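Local coordinates for enoyl-CoA hydratase (Mycolicibacterium smegmatis, PDB 7MCM), which probably catalyses the reversible addition of water to enoyl-CoA thioesters, giving (3S)-3-hydroxyacyl-CoA, in fatty acid metabolism, at residues B[54-59]-B[199-204]; B[139-144]-B[148-153]; B[224-227]-B[233-236]. One frame throughout, in Å; residues are numbered along the deposited sequence.

Contact 1 (B[54-59]-B[199-204]); sequences VVILTG and PAAHRL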
# COMPACT_ATOMS: atom_id res chain seq x y z
N VAL B 54 8.45 -16.77 24.61
CA VAL B 54 9.58 -15.92 24.23
C VAL B 54 10.71 -16.82 23.74
O VAL B 54 10.93 -17.90 24.30
CB VAL B 54 10.09 -15.05 25.41
CG1 VAL B 54 11.09 -14.02 24.92
CG2 VAL B 54 8.96 -14.38 26.14
N VAL B 55 11.42 -16.36 22.71
CA VAL B 55 12.66 -16.98 22.24
C VAL B 55 13.79 -15.98 22.43
O VAL B 55 13.63 -14.80 22.10
CB VAL B 55 12.57 -17.42 20.76
CG1 VAL B 55 13.97 -17.74 20.17
CG2 VAL B 55 11.68 -18.64 20.62
N ILE B 56 14.89 -16.44 23.02
CA ILE B 56 16.16 -15.70 23.04
C ILE B 56 17.07 -16.33 21.98
O ILE B 56 17.39 -17.52 22.06
CB ILE B 56 16.83 -15.76 24.41
CG1 ILE B 56 15.98 -15.04 25.48
CG2 ILE B 56 18.24 -15.19 24.32
CD1 ILE B 56 16.49 -15.28 26.92
N LEU B 57 17.53 -15.53 21.03
CA LEU B 57 18.41 -16.00 19.96
C LEU B 57 19.81 -15.46 20.19
O LEU B 57 20.00 -14.25 20.33
CB LEU B 57 17.90 -15.57 18.59
CG LEU B 57 18.77 -15.92 17.38
CD1 LEU B 57 18.88 -17.44 17.20
CD2 LEU B 57 18.21 -15.25 16.13
N THR B 58 20.80 -16.36 20.23
CA THR B 58 22.16 -15.95 20.55
C THR B 58 23.13 -16.91 19.85
O THR B 58 22.71 -17.89 19.23
CB THR B 58 22.36 -15.92 22.07
OG1 THR B 58 23.52 -15.16 22.41
CG2 THR B 58 22.48 -17.32 22.63
N GLY B 59 24.42 -16.61 19.92
CA GLY B 59 25.44 -17.41 19.25
C GLY B 59 26.37 -18.08 20.25
O GLY B 59 26.69 -17.50 21.29
N PRO B 199 22.09 -13.21 31.31
CA PRO B 199 21.22 -12.78 32.42
C PRO B 199 20.29 -11.63 32.07
O PRO B 199 19.12 -11.65 32.47
CB PRO B 199 22.22 -12.39 33.51
CG PRO B 199 23.36 -13.31 33.29
CD PRO B 199 23.47 -13.46 31.79
N ALA B 200 20.77 -10.63 31.33
CA ALA B 200 19.89 -9.54 30.94
C ALA B 200 18.84 -10.00 29.94
O ALA B 200 17.69 -9.55 29.98
CB ALA B 200 20.70 -8.39 30.35
N ALA B 201 19.22 -10.88 29.01
CA ALA B 201 18.25 -11.38 28.04
C ALA B 201 17.14 -12.14 28.73
O ALA B 201 15.96 -12.01 28.37
CB ALA B 201 18.95 -12.26 27.01
N HIS B 202 17.48 -12.92 29.76
CA HIS B 202 16.46 -13.65 30.50
C HIS B 202 15.59 -12.72 31.34
O HIS B 202 14.39 -12.97 31.49
CB HIS B 202 17.10 -14.72 31.38
CG HIS B 202 17.46 -15.96 30.62
ND1 HIS B 202 16.53 -16.91 30.27
CD2 HIS B 202 18.64 -16.38 30.10
CE1 HIS B 202 17.12 -17.88 29.60
NE2 HIS B 202 18.40 -17.58 29.48
N ARG B 203 16.17 -11.67 31.94
CA ARG B 203 15.32 -10.71 32.65
C ARG B 203 14.31 -10.08 31.70
O ARG B 203 13.12 -10.01 32.00
CB ARG B 203 16.17 -9.63 33.33
CG ARG B 203 16.86 -10.08 34.58
CD ARG B 203 17.48 -8.90 35.32
NE ARG B 203 18.50 -8.24 34.51
CZ ARG B 203 19.80 -8.50 34.57
NH1 ARG B 203 20.27 -9.43 35.38
NH2 ARG B 203 20.64 -7.80 33.81
N LEU B 204 14.77 -9.65 30.52
CA LEU B 204 13.87 -9.07 29.53
C LEU B 204 12.82 -10.08 29.07
O LEU B 204 11.64 -9.74 28.95
CB LEU B 204 14.68 -8.54 28.35
CG LEU B 204 13.91 -7.87 27.21
CD1 LEU B 204 13.08 -6.69 27.72
CD2 LEU B 204 14.87 -7.42 26.08
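Ile56, in the middle of strand 54-59, and Ala201, on a turn of helix 197-209, bring the two backbones nearest each other, their CA atoms 6.9 Å apart. At that separation no hydrogen bond passes between strand and helix, and the contact is made by side chains. Ile56 supplies the strand's share. Its CA-CB bond points toward the helix, whereas Val55 and Leu57 belong to the other face of the sheet, where they meet Val107, Trp19 and Cys128. With CG1 anti to the carbonyl carbon (chi1 -65°) and the chain extended beyond it, CD1 is carried out to the helix surface. There it lies 3.6 Å from Ala201 O and 3.9 Å from Ala201 CB, while the CG2 branch stands 4.0 Å from the same methyl.

The contact belongs to the crotonase fold, a spiral of beta-beta-alpha units; here a helix packs on the main mixed sheet. Helix 197-209 bridges more than one strand: Ala201 also rests on Ala112 of strand 109-113, and His202 reaches Thr18 of strand 16-21. Strand 54-59 runs between these two, joined to them by backbone hydrogen bonds such as those of Ile56 with Gln17 and Val55 with Ile110.

His202 adds a second surface for Ile56 CD1. Its CA-CB bond leads away from the strand, yet the imidazole turns back and presents a face to Ile56 CD1, which sits 3.7 Å from the ring centroid and only 7° off the ring normal. This CH-pi contact is nearly central, the methyl carbon being almost equally far from all five ring atoms, from 3.7 Å at ND1 to 4.0 Å at CD2.

Contact 2 (B[139-144]-B[148-153]); sequences FAESFV and LIPGDG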
# COMPACT_ATOMS: atom_id res chain seq x y z
N PHE B 139 28.23 -4.79 14.61
CA PHE B 139 27.36 -5.05 13.48
C PHE B 139 28.02 -4.54 12.21
O PHE B 139 28.71 -3.52 12.22
CB PHE B 139 25.99 -4.38 13.66
CG PHE B 139 25.27 -4.79 14.91
CD1 PHE B 139 25.63 -4.26 16.14
CD2 PHE B 139 24.24 -5.72 14.86
CE1 PHE B 139 24.98 -4.65 17.31
CE2 PHE B 139 23.58 -6.11 16.02
CZ PHE B 139 23.95 -5.57 17.25
N ALA B 140 27.82 -5.27 11.11
CA ALA B 140 28.34 -4.82 9.83
C ALA B 140 27.42 -5.34 8.74
O ALA B 140 27.26 -6.55 8.57
CB ALA B 140 29.78 -5.30 9.59
N GLU B 141 26.80 -4.40 8.03
CA GLU B 141 26.08 -4.66 6.79
C GLU B 141 27.13 -4.70 5.67
O GLU B 141 27.23 -3.80 4.84
CB GLU B 141 25.03 -3.58 6.56
CG GLU B 141 23.97 -3.89 5.53
CD GLU B 141 22.93 -4.89 6.05
OE1 GLU B 141 23.35 -5.98 6.49
OE2 GLU B 141 21.72 -4.61 5.99
N SER B 142 27.93 -5.76 5.69
CA SER B 142 29.21 -5.78 4.97
C SER B 142 29.09 -6.06 3.48
O SER B 142 30.10 -5.96 2.77
CB SER B 142 30.12 -6.84 5.59
OG SER B 142 29.51 -8.12 5.53
N PHE B 143 27.88 -6.36 2.98
CA PHE B 143 27.72 -6.90 1.63
C PHE B 143 28.39 -6.03 0.57
O PHE B 143 29.09 -6.53 -0.32
CB PHE B 143 26.23 -7.03 1.32
CG PHE B 143 25.51 -7.98 2.22
CD1 PHE B 143 25.46 -9.34 1.92
CD2 PHE B 143 24.90 -7.53 3.39
CE1 PHE B 143 24.78 -10.22 2.77
CE2 PHE B 143 24.24 -8.40 4.24
CZ PHE B 143 24.17 -9.74 3.93
N VAL B 144 28.18 -4.71 0.65
CA VAL B 144 28.65 -3.79 -0.39
C VAL B 144 30.16 -3.85 -0.56
O VAL B 144 30.68 -3.61 -1.66
CB VAL B 144 28.17 -2.36 -0.07
CG1 VAL B 144 28.90 -1.80 1.15
CG2 VAL B 144 28.34 -1.46 -1.28
N LEU B 148 28.35 -7.03 -3.21
CA LEU B 148 27.07 -7.71 -3.07
C LEU B 148 26.07 -6.74 -2.47
O LEU B 148 26.44 -5.67 -1.99
CB LEU B 148 27.19 -8.94 -2.17
CG LEU B 148 28.25 -9.97 -2.58
CD1 LEU B 148 28.45 -11.00 -1.49
CD2 LEU B 148 27.84 -10.65 -3.88
N ILE B 149 24.79 -7.12 -2.49
CA ILE B 149 23.75 -6.39 -1.75
C ILE B 149 23.17 -7.35 -0.71
O ILE B 149 23.42 -8.56 -0.80
CB ILE B 149 22.67 -5.80 -2.68
CG1 ILE B 149 22.12 -6.80 -3.71
CG2 ILE B 149 23.22 -4.59 -3.41
CD1 ILE B 149 21.07 -7.78 -3.18
N PRO B 150 22.43 -6.86 0.30
CA PRO B 150 21.82 -7.79 1.26
C PRO B 150 20.70 -8.60 0.62
O PRO B 150 19.58 -8.11 0.44
CB PRO B 150 21.30 -6.86 2.37
CG PRO B 150 22.03 -5.53 2.15
CD PRO B 150 22.22 -5.45 0.68
N GLY B 151 21.00 -9.84 0.24
CA GLY B 151 20.02 -10.63 -0.48
C GLY B 151 18.89 -11.20 0.36
O GLY B 151 17.97 -11.81 -0.19
N ASP B 152 18.93 -10.98 1.67
CA ASP B 152 18.01 -11.62 2.61
C ASP B 152 16.96 -10.66 3.18
O ASP B 152 16.35 -10.99 4.20
CB ASP B 152 18.80 -12.23 3.76
CG ASP B 152 19.69 -11.22 4.44
OD1 ASP B 152 19.62 -10.03 4.08
OD2 ASP B 152 20.44 -11.60 5.36
N GLY B 153 16.80 -9.47 2.62
CA GLY B 153 15.82 -8.53 3.14
C GLY B 153 16.33 -7.58 4.20
O GLY B 153 15.52 -6.82 4.77
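The IPGDG loop (149-153) that precedes helix 154-162 in this crotonase-family protein packs against the turn that follows strand 138-140, through Phe143 and Pro150. Crotonase relatives build part of the active site from this region and from the helix that corresponds to 120-127. The gathering of Glu141, Asp152 and Asp123 of helix 120-127 is consistent with such a site.

Phe143 is the centre of the contact. CG is anti to the carbonyl carbon (chi1 -62°), which turns the ring over the loop so that one face receives Pro150 CA, 3.7 Å from the centroid and 8° off the normal, a well-centred CH-pi contact. The pyrrolidine continues along the ring, where Pro150 CG lies 3.7 Å from Phe143 CD2. Glu141 meets that proline from another direction, its bent chain crossing the pyrrolidine at about a right angle with OE2 4.0 Å from Pro150 CG. The other oxygen of Glu141, OE1, lies in the plane of the Phe143 ring, at the edge.

One hydrogen bond joins the backbones: Leu148 N donates to Phe143 O over 3.0 Å. Next to this bond, Val144 CA makes a CA-H...O contact of 3.3 Å with Leu148 O. A second subunit reaches the same loop, where its Gln242 accepts a hydrogen bond from Ile149 N.

From Pro150 to Gly153 the chain makes a type I turn, and Gly153 is the N-cap residue of helix 154-162. Asp152 OD1 accepts a hydrogen bond from Gly154 N, while OD2 of the same carboxylate stands 4.4 Å from Phe143 CZ.

Contact 3 (B[224-227]-B[233-236]); sequences LESR and STLA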
# COMPACT_ATOMS: atom_id res chain seq x y z
N LEU B 224 2.97 -7.03 14.24
CA LEU B 224 3.39 -7.35 12.88
C LEU B 224 2.48 -6.69 11.85
O LEU B 224 2.96 -6.15 10.85
CB LEU B 224 3.40 -8.86 12.65
CG LEU B 224 4.58 -9.66 13.20
CD1 LEU B 224 4.46 -11.12 12.80
CD2 LEU B 224 5.87 -9.09 12.64
N GLU B 225 1.17 -6.72 12.09
CA GLU B 225 0.23 -6.11 11.15
C GLU B 225 0.47 -4.61 11.02
O GLU B 225 0.33 -4.05 9.92
CB GLU B 225 -1.20 -6.40 11.61
CG GLU B 225 -2.27 -5.68 10.81
CD GLU B 225 -2.64 -6.45 9.56
OE1 GLU B 225 -2.06 -7.53 9.33
OE2 GLU B 225 -3.49 -5.95 8.78
N SER B 226 0.86 -3.94 12.10
CA SER B 226 0.99 -2.49 12.08
C SER B 226 2.18 -2.01 11.25
O SER B 226 2.18 -0.85 10.81
CB SER B 226 1.06 -1.99 13.52
OG SER B 226 -0.01 -2.53 14.29
N ARG B 227 3.19 -2.85 11.02
CA ARG B 227 4.35 -2.40 10.25
C ARG B 227 3.96 -1.99 8.84
O ARG B 227 4.60 -1.10 8.26
CB ARG B 227 5.42 -3.49 10.18
CG ARG B 227 5.89 -3.93 11.54
CD ARG B 227 7.27 -4.55 11.52
NE ARG B 227 7.29 -5.93 11.04
CZ ARG B 227 8.29 -6.78 11.26
NH1 ARG B 227 9.34 -6.43 12.01
NH2 ARG B 227 8.25 -7.99 10.72
N SER B 233 -6.97 -1.43 8.79
CA SER B 233 -6.69 -2.86 8.88
C SER B 233 -6.35 -3.27 10.31
O SER B 233 -6.77 -4.33 10.77
CB SER B 233 -5.56 -3.23 7.93
OG SER B 233 -6.02 -3.14 6.60
N THR B 234 -5.55 -2.45 11.00
CA THR B 234 -5.19 -2.76 12.38
C THR B 234 -6.42 -2.71 13.28
O THR B 234 -6.59 -3.57 14.16
CB THR B 234 -4.11 -1.81 12.87
OG1 THR B 234 -2.91 -2.01 12.11
CG2 THR B 234 -3.82 -2.00 14.37
N LEU B 235 -7.29 -1.72 13.07
CA LEU B 235 -8.51 -1.62 13.86
C LEU B 235 -9.40 -2.84 13.66
O LEU B 235 -9.97 -3.37 14.62
CB LEU B 235 -9.26 -0.34 13.51
CG LEU B 235 -8.61 0.99 13.92
CD1 LEU B 235 -9.42 2.18 13.37
CD2 LEU B 235 -8.49 1.09 15.43
N ALA B 236 -9.53 -3.30 12.41
CA ALA B 236 -10.35 -4.48 12.13
C ALA B 236 -9.77 -5.73 12.78
O ALA B 236 -10.51 -6.56 13.32
CB ALA B 236 -10.47 -4.68 10.62
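Glu225 and Ser226 face Ser233 and Thr234 across a helix-loop-helix near the C-terminus, in which helix 213-226 is joined by a short loop to helix 231-241. The tight part is at Glu225, whose OE2 comes within 3.5 Å of Ser233 CB. The carboxylate gets there because CG is anti to the backbone N (chi1 173°) and the chain then bends at chi2 (85°). On the way Glu225 and Thr234 slide past each other in opposite directions, Glu225 CG passing 3.9 Å from Thr234 OG1.

The looser part is the Ser226-Thr234 pair. In the conformer of Ser226 described here, one of two, OG and Thr234 OG1 stand 3.7 Å apart without a hydrogen bond. Both hydroxyls are engaged elsewhere: Ser226 OG bonds to Leu222 O and to OG1 of Thr155 of a third subunit, which also packs on Thr234, whereas Thr234 OG1 bonds weakly to Ser230 O. All four touching residues are buried.

Within its own chain, Glu225 OE1 forms a salt bridge with Arg221. Neighbouring subunits also cover this contact, and at the tight end bonds are exchanged with a fourth subunit: Glu225 OE2 pairs with Ser233 OG of that subunit, and Ser233 OG with its Glu225 OE2.

In the fold
The three contacts illustrate how one crotonase-type chain divides its packing between core and assembly. Contact 1 spans the longest stretch of sequence, and contact 2 falls within that stretch; contact 3 follows both. Their centres are 25 to 29 Å apart and none touches another, the nearest atoms of contacts 2 and 3 being about 9 Å apart. Contact 1 belongs to the main mixed sheet, contact 2 to the end of a strand in the small three-stranded sheet, on the opposite side of the chain's centre. Helix 197-209 of contact 1 leads directly into helix 213-226 of contact 3. Other subunits approach contacts 2 and 3, but none touches the segments of contact 1.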